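Local structure of glutaredoxin-glutathione complex (Polygonaceae, 5KQA) at residues A[53-56]-A[57-61]. The protein binds glutathione and probably acts as a glutathione-dependent thiol-disulfide oxidoreductase of the thioredoxin-fold glutaredoxin family. Residues are numbered along the deposited sequence; the frame is centred on the assembly and turned at random.
Sequences VKKL and FDQLG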
loop_
_atom_site.group_PDB
_atom_site.type_symbol
_atom_site.label_atom_id
_atom_site.label_comp_id
_atom_site.label_asym_id
_atom_site.label_seq_id
_atom_site.Cartn_x
_atom_site.Cartn_y
_atom_site.Cartn_z
ATOM N N VAL A 53 4.751 8.675 4.182
ATOM C CA VAL A 53 3.424 8.124 4.461
ATOM C C VAL A 53 3.481 7.258 5.706
ATOM O O VAL A 53 2.540 7.251 6.500
ATOM C CB VAL A 53 2.825 7.297 3.274
ATOM C CG1 VAL A 53 2.701 8.151 2.026
ATOM C CG2 VAL A 53 3.618 6.039 3.002
ATOM N N LYS A 54 4.594 6.550 5.896
ATOM C CA LYS A 54 4.771 5.737 7.096
ATOM C C LYS A 54 4.805 6.615 8.346
ATOM O O LYS A 54 4.209 6.281 9.374
ATOM C CB LYS A 54 6.057 4.906 7.020
ATOM C CG LYS A 54 6.049 3.784 6.002
ATOM C CD LYS A 54 7.470 3.259 5.808
ATOM C CE LYS A 54 7.578 2.355 4.607
ATOM N NZ LYS A 54 8.995 1.929 4.342
ATOM N N LYS A 55 5.527 7.725 8.262
ATOM C CA LYS A 55 5.605 8.667 9.375
ATOM C C LYS A 55 4.218 9.222 9.739
ATOM O O LYS A 55 3.872 9.329 10.917
ATOM C CB LYS A 55 6.567 9.804 9.023
ATOM C CG LYS A 55 6.966 10.694 10.183
ATOM C CD LYS A 55 8.131 11.592 9.775
ATOM C CE LYS A 55 8.658 12.423 10.939
ATOM N NZ LYS A 55 7.674 13.443 11.408
ATOM N N LEU A 56 3.427 9.573 8.727
ATOM C CA LEU A 56 2.050 10.024 8.950
ATOM C C LEU A 56 1.228 8.968 9.682
ATOM O O LEU A 56 0.571 9.263 10.677
ATOM C CB LEU A 56 1.363 10.372 7.623
ATOM C CG LEU A 56 -0.120 10.764 7.752
ATOM C CD1 LEU A 56 -0.268 12.171 8.285
ATOM C CD2 LEU A 56 -0.870 10.609 6.454
ATOM N N PHE A 57 1.250 7.738 9.176
ATOM C CA PHE A 57 0.508 6.650 9.806
ATOM C C PHE A 57 0.999 6.388 11.226
ATOM O O PHE A 57 0.195 6.095 12.107
ATOM C CB PHE A 57 0.606 5.368 8.970
ATOM C CG PHE A 57 -0.142 5.437 7.686
ATOM C CD1 PHE A 57 -1.393 6.035 7.633
ATOM C CD2 PHE A 57 0.402 4.923 6.524
ATOM C CE1 PHE A 57 -2.094 6.111 6.449
ATOM C CE2 PHE A 57 -0.293 5.001 5.331
ATOM C CZ PHE A 57 -1.542 5.592 5.296
ATOM N N ASP A 58 2.309 6.486 11.451
ATOM C CA ASP A 58 2.859 6.344 12.803
ATOM C C ASP A 58 2.204 7.344 13.755
ATOM O O ASP A 58 1.710 6.981 14.830
ATOM C CB ASP A 58 4.384 6.551 12.816
ATOM C CG ASP A 58 5.149 5.422 12.122
ATOM O OD1 ASP A 58 4.641 4.283 12.058
ATOM O OD2 ASP A 58 6.276 5.680 11.645
ATOM N N GLN A 59 2.200 8.608 13.341
ATOM C CA GLN A 59 1.700 9.704 14.168
ATOM C C GLN A 59 0.179 9.624 14.378
ATOM O O GLN A 59 -0.343 10.063 15.410
ATOM C CB GLN A 59 2.108 11.040 13.539
ATOM C CG GLN A 59 3.628 11.231 13.505
ATOM C CD GLN A 59 4.064 12.512 12.820
ATOM O OE1 GLN A 59 3.407 12.992 11.897
ATOM N NE2 GLN A 59 5.181 13.072 13.270
ATOM N N LEU A 60 -0.526 9.042 13.415
ATOM C CA LEU A 60 -1.972 8.859 13.531
ATOM C C LEU A 60 -2.339 7.680 14.418
ATOM O O LEU A 60 -3.514 7.481 14.729
ATOM C CB LEU A 60 -2.612 8.646 12.161
ATOM C CG LEU A 60 -2.618 9.787 11.152
ATOM C CD1 LEU A 60 -3.321 9.302 9.891
ATOM C CD2 LEU A 60 -3.293 11.028 11.720
ATOM N N GLY A 61 -1.348 6.883 14.809
ATOM C CA GLY A 61 -1.600 5.715 15.643
ATOM C C GLY A 61 -2.171 4.532 14.871
ATOM O O GLY A 61 -2.824 3.647 15.431
#
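F57 lies against V53 one turn back along helix 48-60, the crossover helix between parallel strands 39-43 and 65-68 in the beta-alpha-beta unit of the thioredoxin fold. From F57, CB is 3.7 Å from V53 O. CG comes closer to the same oxygen, and CD2 reaches V53 O at 3.2 Å, placing the carbonyl obliquely beside the ring. Farther out, CE2 meets V53 CB at 4.4 Å, an apolar contact. This course follows from chi1 of -70°, which sets CG beside the backbone N and opposite the carbonyl carbon, turning the ring back along the helix. V53 O also receives the nearly straight bond from F57 N (3.0 Å, N-H...O 169°), so one oxygen serves the helix and borders the aromatic ring. Beyond V53, the F57 side chain also touches L39 and V41 of strand 39-43 and V107 of helix 104-112. Replacing this ring with an alanine's methyl group is likely to leave V53, L39, V41 and V107 without their aromatic neighbour and open a gap between helix and sheet. L56 packs on L60 one turn on: its CG meets L60 CD1 at 4.1 Å, the two side chains crossing at a slant, and both residues reach L116 of helix 116-122. On the polar side, D58 N bonds K54 O at 2.8 Å, while the side chains have separate partners: K54 NZ bridges to E68 and bonds S43, and D58 OD1 bonds Y64. The backbone bonds Q59 N to K55 O and L60 N to L56 O carry the helical bonding on. G61, the first residue to leave helical geometry, has positive phi (78°) and forms a Schellman motif, its N bonded to D58 O at 3.1 Å.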